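Local coordinates for uncharacterized protein (Legionella pneumophila subsp. pneumophila str. Philadelphia 1, PDB 4RXV) that is incompletely characterized but, through the RavJ peptidase domain in this N-terminal fragment, probably acts as a clan CA, cysteine-peptidase-like protein during infection, at residues His31-Thr36 with Val175-Pro180; Leu151-Glu156 with Asn204-Leu209; Ile169-Ala174 with Glu190-Asn195. All coordinates share one frame; numbering follows the deposited sequence.

Interaction 1: His31-Thr36 with Val175-Pro180; sequences HCLAQT and VGMGHP
The imidazole of His179 lies under the methyl of Ala34 and points its NE2 edge at the carbonyl of Cys32. Ala34 CB stands 3.7 Å from the centroid of the His179 ring and only 6° off its normal, a CH-pi contact over the middle of one face. The second contact uses the ring plane: His179 NE2 donates to Cys32 O at 2.9 Å, with the oxygen almost exactly in that plane, although the nitrogen sits above the plane of the carbonyl. Cys32 O also bonds to the hydroxyl of Tyr194, while Gln183 OE1 meets His179 ND1, so the ring is held at two points of its rim. A water donates to His31 O and weakly accepts from His179 NE2, whose N-H is already directed at Cys32 O.

Beside the ring the backbones meet directly. Ala34 N gives a nearly linear bond to Met177 O, 2.8 Å long, and the CD1 branch of Leu33 comes to 3.4 Å from that same Met177 oxygen. The Met177 chain bends at chi2 and chi3, which curls its CE back to 4.0 Å from both Cys32 CB and Leu33 CB. Farther along, Thr36 OG1 donates to Gly178 O at 2.8 Å and also takes the N-H of Gly39, acting as N-cap of helix 37-50.

Gly178, at a phi of 96°, is the C-prime residue of a Schellman motif ending helix 172-176, with Gly178 N bonded to Val175 O and His179 N to Ala174 O; the loop 31-36 thus docks one helix's C-terminal turn against the N-cap of another.

Interaction 2: Leu151-Glu156 with Asn204-Leu209; sequences LPQPPE and NYQSAL
Gln206 grips Leu151 with both ends of its side-chain amide. Leu151 N donates to Gln206 OE1 at 3.0 Å, and Gln206 NE2 returns a bond of 3.0 Å to Leu151 O; both are fairly straight, near 160° at the hydrogen. The Gln206 chain runs extended beyond CG, carrying the amide from the strand to the loop, and the two bonds to a single residue fix which way round it faces. Leu151 N is tilted from the plane of the Gln206 carbonyl, and Gln206 NE2 stands well above that of Leu151, 54° out of it. Leu151 CB closes against Gln206 OE1 at 3.6 Å, and the rest of the buried Leu151 side chain packs on Val203, Ala126 and Pro164.

Toward solvent the contact thins. Gln153 CG comes no nearer than 4.1 Å to Gln206 NE2, with the two amide planes turned 86° apart. Gln153 OE1 and Leu209 CD1 meet tip to tip at 3.6 Å, a polar oxygen against a methyl between two exposed residues.

The chemistry implies a polar tie: by pairing with the N-H and C=O of one residue, the amide gives Leu151 the bonding partners a neighbouring strand would offer, joining the 151-156 loop to edge strand 202-206 without extending the sheet.

Interaction 3: Ile169-Ala174 with Glu190-Asn195; sequences IVDPWA and EQFAYN
The Phe192 ring fills the space between Ile169 and its own chain. Ile169 CG2 presses on one face, 3.8 Å from the Phe192 centroid and 14° off the normal, while the backbone N of Tyr194 stands over the opposite face. Ile169 CD1 adds a second bump, 4.0 Å from Phe192 CB. Having CG anti to the backbone N (chi1 174°) puts the Phe192 ring alongside Asp171, where its rim meets the carboxylate: Asp171 OD2 lies in the ring plane, 3.2 Å from Phe192 CE1.

That oxygen occupies the notch between two aromatic rims, since Tyr194 CD2 is 3.5 Å from Asp171 OD2. Its polar partner is His139 NE2, a His-Asp pairing consistent with those of clan CA active sites. Asp171 is also the N-cap of helix 172-176: its OD1 accepts from Ala174 N at 3.1 Å, the N-H coming from above the carboxylate plane.

Tyr194 then wedges against the first turn of this helix. Its CE2 corner touches both Ala174 CB and Trp173 CZ3, each at 3.6 Å, and the Tyr194 and Trp173 ring planes are inclined at 52°. While Cys32 O takes the Tyr194 hydroxyl, Trp173 NE1 bonds Asp25.

The contact closes against the sheet at one end, where Ile169 and Phe192 both pack on Ile141 of strand 136-146, and against helix 105-114 at the other, where Trp173 rests on Phe105.

Overall arrangement
Interactions 1 and 3 share helix 172-176 from its two ends: interaction 3 packs its N-terminal turn, interaction 1 its C-terminal exit. Their centres are 10 Å apart, and they join where Tyr194 bonds Cys32 and where Trp173 packs on Cys32. Interaction 3 is wholly buried and has no hydrogen bond between its segments, relying on aromatic and aliphatic fit around one carboxylate. Interaction 1, partly buried, mixes one backbone bond and two side-chain-to-carbonyl bonds with a CH-pi contact. Interaction 2 is a surface contact built on a side-chain amide, centred about 29 Å from interaction 1 beyond the chain's centre. Interactions 2 and 3 reach opposite edge strands, 202-206 and 168-170, of the same four-stranded antiparallel sheet.

Interaction 1: His31-Thr36 with Val175-Pro180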
ATOM      1  N   HIS A  31     -17.661   4.453   4.595  1.00  9.64           N
ATOM      2  CA  HIS A  31     -17.972   4.592   3.173  1.00  9.94           C
ATOM      3  C   HIS A  31     -16.934   3.955   2.248  1.00 10.08           C
ATOM      4  O   HIS A  31     -17.196   3.801   1.043  1.00 11.23           O
ATOM      5  CB  HIS A  31     -18.149   6.059   2.812  1.00 10.70           C
ATOM      6  CG  HIS A  31     -17.036   6.936   3.282  1.00 10.38           C
ATOM      7  ND1 HIS A  31     -16.785   7.174   4.619  1.00 11.22           N
ATOM      8  CD2 HIS A  31     -16.149   7.686   2.584  1.00 11.72           C
ATOM      9  CE1 HIS A  31     -15.748   7.989   4.708  1.00 11.07           C
ATOM     10  NE2 HIS A  31     -15.365   8.332   3.493  1.00 11.95           N
ATOM     11  N   CYS A  32     -15.785   3.579   2.805  1.00  8.83           N
ATOM     12  CA  CYS A  32     -14.733   2.896   2.073  1.00  8.85           C
ATOM     13  C   CYS A  32     -14.682   1.409   2.384  1.00  9.10           C
ATOM     14  O   CYS A  32     -13.832   0.706   1.811  1.00  9.25           O
ATOM     15  CB  CYS A  32     -13.375   3.528   2.403  1.00  9.11           C
ATOM     16  SG  CYS A  32     -13.188   5.216   1.808  1.00 10.46           S
ATOM     17  N   LEU A  33     -15.555   0.940   3.275  1.00  9.05           N
ATOM     18  CA  LEU A  33     -15.541  -0.433   3.735  1.00 10.61           C
ATOM     19  C   LEU A  33     -16.435  -1.279   2.837  1.00 11.25           C
ATOM     20  O   LEU A  33     -17.640  -1.028   2.741  1.00 12.41           O
ATOM     21  CB  LEU A  33     -16.075  -0.471   5.166  1.00 12.06           C
ATOM     22  CG  LEU A  33     -16.079  -1.811   5.875  1.00 14.58           C
ATOM     23  CD1 LEU A  33     -14.699  -2.382   6.020  1.00 14.33           C
ATOM     24  CD2 LEU A  33     -16.688  -1.624   7.251  1.00 18.64           C
ATOM     25  N   ALA A  34     -15.868  -2.301   2.211  1.00 10.96           N
ATOM     26  CA  ALA A  34     -16.621  -3.202   1.360  1.00 12.34           C
ATOM     27  C   ALA A  34     -17.463  -4.161   2.201  1.00 13.65           C
ATOM     28  O   ALA A  34     -17.027  -4.678   3.226  1.00 18.27           O
ATOM     29  CB  ALA A  34     -15.692  -3.979   0.460  1.00 11.88           C
ATOM     30  N   GLN A  35     -18.663  -4.452   1.730  1.00 16.85           N
ATOM     31  CA  GLN A  35     -19.486  -5.492   2.369  1.00 18.26           C
ATOM     32  C   GLN A  35     -19.133  -6.831   1.786  1.00 17.03           C
ATOM     33  O   GLN A  35     -19.797  -7.362   0.870  1.00 18.27           O
ATOM     34  CB  GLN A  35     -20.968  -5.265   2.204  1.00 18.24           C
ATOM     35  CG  GLN A  35     -21.819  -6.267   3.010  1.00 17.29           C
ATOM     36  CD  GLN A  35     -23.151  -6.461   2.386  1.00 16.11           C
ATOM     37  OE1 GLN A  35     -23.234  -6.684   1.181  1.00 16.81           O
ATOM     38  NE2 GLN A  35     -24.213  -6.375   3.182  1.00 15.24           N
ATOM     39  N   THR A  36     -18.079  -7.387   2.340  1.00 17.83           N
ATOM     40  CA  THR A  36     -17.560  -8.655   1.898  1.00 17.57           C
ATOM     41  C   THR A  36     -17.180  -9.373   3.180  1.00 19.58           C
ATOM     42  O   THR A  36     -17.094  -8.741   4.236  1.00 20.58           O
ATOM     43  CB  THR A  36     -16.307  -8.429   1.058  1.00 14.96           C
ATOM     44  OG1 THR A  36     -15.377  -7.699   1.868  1.00 15.32           O
ATOM     45  CG2 THR A  36     -16.634  -7.633  -0.209  1.00 14.55           C
ATOM     46  N   VAL A 175      -7.688  -3.253   0.374  1.00  7.72           N
ATOM     47  CA  VAL A 175      -7.812  -4.686   0.648  1.00  7.54           C
ATOM     48  C   VAL A 175      -8.070  -4.927   2.145  1.00  7.36           C
ATOM     49  O   VAL A 175      -8.908  -5.749   2.518  1.00  8.43           O
ATOM     50  CB  VAL A 175      -6.572  -5.432   0.147  1.00  7.84           C
ATOM     51  CG1 VAL A 175      -6.691  -6.944   0.416  1.00  8.12           C
ATOM     52  CG2 VAL A 175      -6.412  -5.201  -1.350  1.00  9.19           C
ATOM     53  N   GLY A 176      -7.388  -4.176   3.003  1.00  7.79           N
ATOM     54  CA  GLY A 176      -7.701  -4.172   4.426  1.00  8.42           C
ATOM     55  C   GLY A 176      -9.146  -3.807   4.714  1.00  8.12           C
ATOM     56  O   GLY A 176      -9.779  -4.341   5.634  1.00  9.93           O
ATOM     57  N   MET A 177      -9.699  -2.932   3.889  1.00  8.42           N
ATOM     58  CA  MET A 177     -11.072  -2.434   3.960  1.00  8.35           C
ATOM     59  C   MET A 177     -12.050  -3.331   3.186  1.00  8.69           C
ATOM     60  O   MET A 177     -13.204  -2.943   2.993  1.00 10.69           O
ATOM     61  CB  MET A 177     -11.148  -0.998   3.456  1.00  8.48           C
ATOM     62  CG  MET A 177     -10.381  -0.006   4.342  1.00  8.57           C
ATOM     63  SD  MET A 177     -11.116   0.211   5.982  1.00  9.43           S
ATOM     64  CE  MET A 177     -12.526   1.235   5.577  1.00 10.13           C
ATOM     65  N   GLY A 178     -11.627  -4.537   2.823  1.00  8.29           N
ATOM     66  CA  GLY A 178     -12.535  -5.547   2.330  1.00  9.07           C
ATOM     67  C   GLY A 178     -12.659  -5.661   0.826  1.00  8.76           C
ATOM     68  O   GLY A 178     -13.353  -6.562   0.369  1.00  9.84           O
ATOM     69  N   HIS A 179     -11.993  -4.807   0.060  1.00  8.48           N
ATOM     70  CA  HIS A 179     -12.069  -4.883  -1.391  1.00  8.75           C
ATOM     71  C   HIS A 179     -11.157  -5.985  -1.917  1.00  9.39           C
ATOM     72  O   HIS A 179     -10.109  -6.251  -1.351  1.00  9.16           O
ATOM     73  CB  HIS A 179     -11.725  -3.532  -2.013  1.00  9.46           C
ATOM     74  CG  HIS A 179     -12.695  -2.464  -1.625  1.00  9.97           C
ATOM     75  ND1 HIS A 179     -13.818  -2.183  -2.364  1.00 11.89           N
ATOM     76  CD2 HIS A 179     -12.737  -1.642  -0.548  1.00 10.63           C
ATOM     77  CE1 HIS A 179     -14.504  -1.223  -1.771  1.00 11.22           C
ATOM     78  NE2 HIS A 179     -13.886  -0.895  -0.648  1.00 11.70           N
ATOM     79  N   PRO A 180     -11.555  -6.643  -3.006  1.00  9.30           N
ATOM     80  CA  PRO A 180     -10.728  -7.725  -3.534  1.00  9.85           C
ATOM     81  C   PRO A 180      -9.477  -7.231  -4.263  1.00  9.18           C
ATOM     82  O   PRO A 180      -9.392  -6.067  -4.672  1.00  9.21           O
ATOM     83  CB  PRO A 180     -11.662  -8.411  -4.533  1.00 11.88           C
ATOM     84  CG  PRO A 180     -12.579  -7.306  -4.981  1.00 12.06           C
ATOM     85  CD  PRO A 180     -12.795  -6.449  -3.772  1.00 10.44           C
TER
HETATM   86  O   HOH W   1     -16.189   1.193  -0.467  1.00 18.14           O

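Interaction 2: Leu151-Glu156 with Asn204-Leu209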
ATOM      1  N   LEU A 151       5.975  11.814 -13.527  1.00 14.50           N
ATOM      2  CA  LEU A 151       4.744  12.367 -13.053  1.00 12.85           C
ATOM      3  C   LEU A 151       5.013  13.795 -12.647  1.00 11.52           C
ATOM      4  O   LEU A 151       6.156  14.166 -12.389  1.00 12.39           O
ATOM      5  CB  LEU A 151       4.254  11.559 -11.856  1.00 13.64           C
ATOM      6  CG  LEU A 151       4.010  10.077 -12.157  1.00 14.44           C
ATOM      7  CD1 LEU A 151       3.595   9.367 -10.885  1.00 15.87           C
ATOM      8  CD2 LEU A 151       2.976   9.883 -13.256  1.00 16.20           C
ATOM      9  N   PRO A 152       3.962  14.599 -12.555  1.00 11.18           N
ATOM     10  CA  PRO A 152       4.135  15.959 -12.044  1.00 11.35           C
ATOM     11  C   PRO A 152       4.690  15.966 -10.638  1.00 11.99           C
ATOM     12  O   PRO A 152       4.350  15.097  -9.837  1.00 12.82           O
ATOM     13  CB  PRO A 152       2.713  16.527 -12.078  1.00 13.04           C
ATOM     14  CG  PRO A 152       1.816  15.343 -12.131  1.00 15.75           C
ATOM     15  CD  PRO A 152       2.556  14.263 -12.820  1.00 12.90           C
ATOM     16  N   GLN A 153       5.494  16.976 -10.335  1.00 11.73           N
ATOM     17  CA  GLN A 153       6.028  17.193  -9.007  1.00 11.49           C
ATOM     18  C   GLN A 153       5.262  18.296  -8.287  1.00 10.98           C
ATOM     19  O   GLN A 153       4.813  19.258  -8.931  1.00 11.58           O
ATOM     20  CB  GLN A 153       7.487  17.616  -9.097  1.00 12.85           C
ATOM     21  CG  GLN A 153       8.375  16.577  -9.694  1.00 14.93           C
ATOM     22  CD  GLN A 153       9.763  17.132  -9.896  1.00 20.23           C
ATOM     23  OE1 GLN A 153      10.706  16.750  -9.207  1.00 24.40           O
ATOM     24  NE2 GLN A 153       9.885  18.064 -10.822  1.00 22.12           N
ATOM     25  N   PRO A 154       5.152  18.183  -6.953  1.00 11.90           N
ATOM     26  CA  PRO A 154       4.474  19.257  -6.227  1.00 12.01           C
ATOM     27  C   PRO A 154       5.139  20.610  -6.507  1.00 11.40           C
ATOM     28  O   PRO A 154       6.357  20.701  -6.593  1.00 11.20           O
ATOM     29  CB  PRO A 154       4.648  18.847  -4.767  1.00 12.88           C
ATOM     30  CG  PRO A 154       4.764  17.329  -4.824  1.00 12.74           C
ATOM     31  CD  PRO A 154       5.578  17.085  -6.066  1.00 12.12           C
ATOM     32  N   PRO A 155       4.347  21.680  -6.599  1.00 11.25           N
ATOM     33  CA  PRO A 155       2.913  21.748  -6.291  1.00 12.02           C
ATOM     34  C   PRO A 155       1.982  21.441  -7.465  1.00 12.78           C
ATOM     35  O   PRO A 155       0.782  21.649  -7.325  1.00 14.13           O
ATOM     36  CB  PRO A 155       2.742  23.207  -5.856  1.00 12.17           C
ATOM     37  CG  PRO A 155       3.719  23.925  -6.708  1.00 11.16           C
ATOM     38  CD  PRO A 155       4.923  23.040  -6.746  1.00 11.54           C
ATOM     39  N   GLU A 156       2.493  20.962  -8.590  1.00 12.11           N
ATOM     40  CA  GLU A 156       1.596  20.542  -9.655  1.00 12.06           C
ATOM     41  C   GLU A 156       0.840  19.282  -9.195  1.00 13.83           C
ATOM     42  O   GLU A 156       1.399  18.414  -8.531  1.00 14.80           O
ATOM     43  CB  GLU A 156       2.361  20.239 -10.937  1.00 12.12           C
ATOM     44  CG  GLU A 156       1.440  19.998 -12.097  1.00 13.54           C
ATOM     45  CD  GLU A 156       2.139  19.906 -13.443  1.00 15.53           C
ATOM     46  OE1 GLU A 156       1.407  19.793 -14.451  1.00 19.88           O
ATOM     47  OE2 GLU A 156       3.391  19.928 -13.520  1.00 14.43           O
ATOM     48  N   ASN A 204       4.417  12.301  -4.049  1.00  8.70           N
ATOM     49  CA  ASN A 204       5.376  12.493  -2.976  1.00 10.42           C
ATOM     50  C   ASN A 204       6.690  11.757  -3.157  1.00 10.05           C
ATOM     51  O   ASN A 204       7.677  12.121  -2.544  1.00 12.75           O
ATOM     52  CB  ASN A 204       4.756  12.163  -1.635  1.00 12.28           C
ATOM     53  CG  ASN A 204       3.694  13.170  -1.251  1.00 15.57           C
ATOM     54  OD1 ASN A 204       2.556  12.811  -0.963  1.00 18.13           O
ATOM     55  ND2 ASN A 204       4.051  14.436  -1.295  1.00 16.48           N
ATOM     56  N   TYR A 205       6.703  10.721  -3.978  1.00  8.39           N
ATOM     57  CA  TYR A 205       7.920   9.960  -4.232  1.00  8.07           C
ATOM     58  C   TYR A 205       7.863   9.401  -5.636  1.00  7.94           C
ATOM     59  O   TYR A 205       6.834   8.866  -6.045  1.00  7.99           O
ATOM     60  CB  TYR A 205       8.078   8.812  -3.219  1.00  8.61           C
ATOM     61  CG  TYR A 205       9.219   7.853  -3.552  1.00  8.26           C
ATOM     62  CD1 TYR A 205      10.527   8.211  -3.291  1.00  8.80           C
ATOM     63  CD2 TYR A 205       8.985   6.630  -4.153  1.00  8.33           C
ATOM     64  CE1 TYR A 205      11.574   7.351  -3.594  1.00  9.06           C
ATOM     65  CE2 TYR A 205      10.029   5.755  -4.455  1.00  8.49           C
ATOM     66  CZ  TYR A 205      11.313   6.123  -4.184  1.00  8.65           C
ATOM     67  OH  TYR A 205      12.326   5.250  -4.503  1.00  9.25           O
ATOM     68  N   GLN A 206       8.983   9.500  -6.344  1.00  8.29           N
ATOM     69  CA  GLN A 206       9.178   8.839  -7.636  1.00  8.36           C
ATOM     70  C   GLN A 206      10.517   8.124  -7.616  1.00  8.75           C
ATOM     71  O   GLN A 206      11.572   8.764  -7.500  1.00  8.93           O
ATOM     72  CB  GLN A 206       9.148   9.833  -8.806  1.00  9.08           C
ATOM     73  CG  GLN A 206       7.845  10.573  -8.905  1.00 10.04           C
ATOM     74  CD  GLN A 206       7.655  11.375 -10.197  1.00 10.33           C
ATOM     75  OE1 GLN A 206       7.722  10.842 -11.301  1.00 12.66           O
ATOM     76  NE2 GLN A 206       7.383  12.659 -10.061  1.00 10.77           N
ATOM     77  N   SER A 207      10.519   6.801  -7.757  1.00  8.41           N
ATOM     78  CA  SER A 207      11.774   6.059  -7.782  1.00  8.34           C
ATOM     79  C   SER A 207      12.668   6.515  -8.927  1.00  8.78           C
ATOM     80  O   SER A 207      13.890   6.435  -8.831  1.00  9.49           O
ATOM     81  CB  SER A 207      11.536   4.554  -7.847  1.00  9.35           C
ATOM     82  OG  SER A 207      10.945   4.145  -9.074  1.00  9.40           O
ATOM     83  N   ALA A 208      12.065   7.002 -10.007  1.00  9.36           N
ATOM     84  CA  ALA A 208      12.814   7.520 -11.147  1.00 11.68           C
ATOM     85  C   ALA A 208      13.689   8.721 -10.790  1.00 11.73           C
ATOM     86  O   ALA A 208      14.618   9.034 -11.530  1.00 14.61           O
ATOM     87  CB  ALA A 208      11.840   7.905 -12.250  1.00 12.81           C
ATOM     88  N   LEU A 209      13.376   9.415  -9.699  1.00 10.04           N
ATOM     89  CA  LEU A 209      14.119  10.578  -9.219  1.00 10.57           C
ATOM     90  C   LEU A 209      14.998  10.257  -8.017  1.00 11.42           C
ATOM     91  O   LEU A 209      15.651  11.147  -7.494  1.00 13.28           O
ATOM     92  CB  LEU A 209      13.154  11.713  -8.846  1.00 11.61           C
ATOM     93  CG  LEU A 209      12.296  12.202 -10.009  1.00 15.54           C
ATOM     94  CD1 LEU A 209      11.321  13.254  -9.536  1.00 15.90           C
ATOM     95  CD2 LEU A 209      13.153  12.740 -11.137  1.00 20.64           C
TER

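Interaction 3: Ile169-Ala174 with Glu190-Asn195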
ATOM      1  N   ILE A 169      -2.405   0.736 -10.236  1.00  7.11           N
ATOM      2  CA  ILE A 169      -2.646   1.225  -8.892  1.00  7.27           C
ATOM      3  C   ILE A 169      -2.450   0.085  -7.893  1.00  6.90           C
ATOM      4  O   ILE A 169      -2.876  -1.058  -8.154  1.00  7.51           O
ATOM      5  CB  ILE A 169      -4.082   1.805  -8.817  1.00  7.77           C
ATOM      6  CG1 ILE A 169      -4.141   3.105  -9.633  1.00 10.38           C
ATOM      7  CG2 ILE A 169      -4.564   2.035  -7.398  1.00  9.30           C
ATOM      8  CD1 ILE A 169      -5.510   3.396 -10.174  1.00 12.26           C
ATOM      9  N   VAL A 170      -1.898   0.403  -6.732  1.00  6.68           N
ATOM     10  CA  VAL A 170      -1.646  -0.558  -5.669  1.00  6.91           C
ATOM     11  C   VAL A 170      -2.081   0.101  -4.343  1.00  6.87           C
ATOM     12  O   VAL A 170      -1.461   1.053  -3.874  1.00  7.51           O
ATOM     13  CB  VAL A 170      -0.180  -1.018  -5.637  1.00  7.19           C
ATOM     14  CG1 VAL A 170      -0.018  -2.073  -4.562  1.00  8.11           C
ATOM     15  CG2 VAL A 170       0.250  -1.541  -7.013  1.00  9.25           C
ATOM     16  N   ASP A 171      -3.126  -0.456  -3.743  1.00  6.69           N
ATOM     17  CA  ASP A 171      -3.776   0.136  -2.590  1.00  6.58           C
ATOM     18  C   ASP A 171      -4.070  -0.953  -1.552  1.00  6.68           C
ATOM     19  O   ASP A 171      -5.192  -1.490  -1.495  1.00  7.34           O
ATOM     20  CB  ASP A 171      -5.049   0.851  -3.030  1.00  7.57           C
ATOM     21  CG  ASP A 171      -5.679   1.679  -1.923  1.00  7.72           C
ATOM     22  OD1 ASP A 171      -5.300   1.540  -0.727  1.00  8.24           O
ATOM     23  OD2 ASP A 171      -6.575   2.490  -2.262  1.00  8.72           O
ATOM     24  N   PRO A 172      -3.086  -1.296  -0.716  1.00  6.48           N
ATOM     25  CA  PRO A 172      -3.323  -2.334   0.287  1.00  6.85           C
ATOM     26  C   PRO A 172      -4.401  -1.966   1.311  1.00  6.71           C
ATOM     27  O   PRO A 172      -5.112  -2.845   1.796  1.00  7.60           O
ATOM     28  CB  PRO A 172      -1.960  -2.498   0.957  1.00  7.60           C
ATOM     29  CG  PRO A 172      -1.230  -1.212   0.677  1.00  7.54           C
ATOM     30  CD  PRO A 172      -1.688  -0.818  -0.701  1.00  7.06           C
ATOM     31  N   TRP A 173      -4.551  -0.679   1.631  1.00  6.54           N
ATOM     32  CA  TRP A 173      -5.627  -0.261   2.527  1.00  7.14           C
ATOM     33  C   TRP A 173      -6.994  -0.650   1.993  1.00  7.14           C
ATOM     34  O   TRP A 173      -7.844  -1.102   2.766  1.00  7.78           O
ATOM     35  CB  TRP A 173      -5.529   1.230   2.813  1.00  7.32           C
ATOM     36  CG  TRP A 173      -6.489   1.772   3.824  1.00  7.70           C
ATOM     37  CD1 TRP A 173      -6.363   1.750   5.190  1.00  8.15           C
ATOM     38  CD2 TRP A 173      -7.686   2.495   3.551  1.00  8.12           C
ATOM     39  NE1 TRP A 173      -7.405   2.433   5.766  1.00  8.51           N
ATOM     40  CE2 TRP A 173      -8.233   2.896   4.783  1.00  8.49           C
ATOM     41  CE3 TRP A 173      -8.332   2.867   2.380  1.00  8.88           C
ATOM     42  CZ2 TRP A 173      -9.425   3.651   4.880  1.00  9.30           C
ATOM     43  CZ3 TRP A 173      -9.521   3.613   2.467  1.00  9.08           C
ATOM     44  CH2 TRP A 173     -10.043   3.997   3.713  1.00  9.12           C
ATOM     45  N   ALA A 174      -7.206  -0.523   0.678  1.00  7.34           N
ATOM     46  CA  ALA A 174      -8.482  -0.943   0.105  1.00  7.75           C
ATOM     47  C   ALA A 174      -8.738  -2.423   0.402  1.00  7.13           C
ATOM     48  O   ALA A 174      -9.883  -2.820   0.608  1.00  8.00           O
ATOM     49  CB  ALA A 174      -8.509  -0.709  -1.389  1.00  8.19           C
ATOM     50  N   GLU A 190      -9.721   2.002 -14.085  1.00 11.68           N
ATOM     51  CA  GLU A 190     -11.111   1.615 -14.304  1.00 12.89           C
ATOM     52  C   GLU A 190     -11.603   0.542 -13.347  1.00 12.88           C
ATOM     53  O   GLU A 190     -12.819   0.427 -13.133  1.00 15.47           O
ATOM     54  CB  GLU A 190     -11.298   1.138 -15.738  1.00 15.44           C
ATOM     55  CG  GLU A 190     -11.169   2.235 -16.759  1.00 17.32           C
ATOM     56  CD  GLU A 190      -9.731   2.592 -17.111  1.00 18.25           C
ATOM     57  OE1 GLU A 190      -8.779   1.826 -16.803  1.00 17.67           O
ATOM     58  OE2 GLU A 190      -9.566   3.662 -17.733  1.00 21.15           O
ATOM     59  N   GLN A 191     -10.653  -0.292 -12.875  0.52 12.26           N
ATOM     60  CA  GLN A 191     -10.869  -1.398 -11.920  0.52 10.30           C
ATOM     61  C   GLN A 191     -10.783  -0.943 -10.445  0.52  9.61           C
ATOM     62  O   GLN A 191     -11.180  -1.700  -9.560  0.52 10.65           O
ATOM     63  CB  GLN A 191      -9.855  -2.576 -12.135  0.52 10.55           C
ATOM     64  CG  GLN A 191     -10.160  -3.607 -13.291  0.52 12.58           C
ATOM     65  CD  GLN A 191      -9.079  -4.730 -13.515  0.52 11.29           C
ATOM     66  OE1 GLN A 191      -8.573  -4.871 -14.648  0.52 12.73           O
ATOM     67  NE2 GLN A 191      -8.782  -5.564 -12.463  0.52 12.02           N
ATOM     68  N   PHE A 192     -10.287   0.267 -10.162  1.00  9.08           N
ATOM     69  CA  PHE A 192      -9.905   0.640  -8.799  1.00  8.73           C
ATOM     70  C   PHE A 192     -11.108   0.998  -7.931  1.00  8.47           C
ATOM     71  O   PHE A 192     -11.952   1.782  -8.335  1.00 10.11           O
ATOM     72  CB  PHE A 192      -8.888   1.785  -8.891  1.00  8.98           C
ATOM     73  CG  PHE A 192      -8.485   2.395  -7.556  1.00  8.11           C
ATOM     74  CD1 PHE A 192      -8.133   1.612  -6.462  1.00  8.27           C
ATOM     75  CD2 PHE A 192      -8.411   3.765  -7.427  1.00  8.41           C
ATOM     76  CE1 PHE A 192      -7.775   2.195  -5.264  1.00  8.25           C
ATOM     77  CE2 PHE A 192      -8.041   4.346  -6.231  1.00  8.59           C
ATOM     78  CZ  PHE A 192      -7.705   3.568  -5.162  1.00  8.83           C
ATOM     79  N   ALA A 193     -11.133   0.448  -6.724  1.00  8.83           N
ATOM     80  CA  ALA A 193     -12.222   0.649  -5.770  1.00  9.84           C
ATOM     81  C   ALA A 193     -12.561   2.109  -5.539  1.00  9.51           C
ATOM     82  O   ALA A 193     -13.721   2.422  -5.352  1.00 11.35           O
ATOM     83  CB  ALA A 193     -11.848   0.030  -4.443  1.00 11.52           C
ATOM     84  N   TYR A 194     -11.552   2.970  -5.464  1.00  8.74           N
ATOM     85  CA  TYR A 194     -11.771   4.377  -5.100  1.00  9.44           C
ATOM     86  C   TYR A 194     -11.441   5.291  -6.277  1.00  9.70           C
ATOM     87  O   TYR A 194     -10.868   6.373  -6.122  1.00 10.31           O
ATOM     88  CB  TYR A 194     -10.966   4.754  -3.851  1.00  9.68           C
ATOM     89  CG  TYR A 194     -11.123   3.808  -2.686  1.00  8.85           C
ATOM     90  CD1 TYR A 194     -12.374   3.393  -2.233  1.00  8.91           C
ATOM     91  CD2 TYR A 194     -10.014   3.334  -2.021  1.00  8.79           C
ATOM     92  CE1 TYR A 194     -12.508   2.505  -1.171  1.00  8.89           C
ATOM     93  CE2 TYR A 194     -10.134   2.462  -0.941  1.00  8.42           C
ATOM     94  CZ  TYR A 194     -11.378   2.059  -0.520  1.00  8.60           C
ATOM     95  OH  TYR A 194     -11.425   1.181   0.545  1.00  8.39           O
ATOM     96  N   ASN A 195     -11.823   4.870  -7.470  1.00  9.90           N
ATOM     97  CA  ASN A 195     -11.403   5.598  -8.657  1.00 10.92           C
ATOM     98  C   ASN A 195     -12.027   6.975  -8.828  1.00 11.03           C
ATOM     99  O   ASN A 195     -11.474   7.769  -9.578  1.00 14.75           O
ATOM    100  CB  ASN A 195     -11.530   4.793  -9.935  1.00 13.03           C
ATOM    101  CG  ASN A 195     -12.914   4.398 -10.255  1.00 14.96           C
ATOM    102  OD1 ASN A 195     -13.887   4.732  -9.576  1.00 17.41           O
ATOM    103  ND2 ASN A 195     -13.029   3.684 -11.351  1.00 17.24           N
TER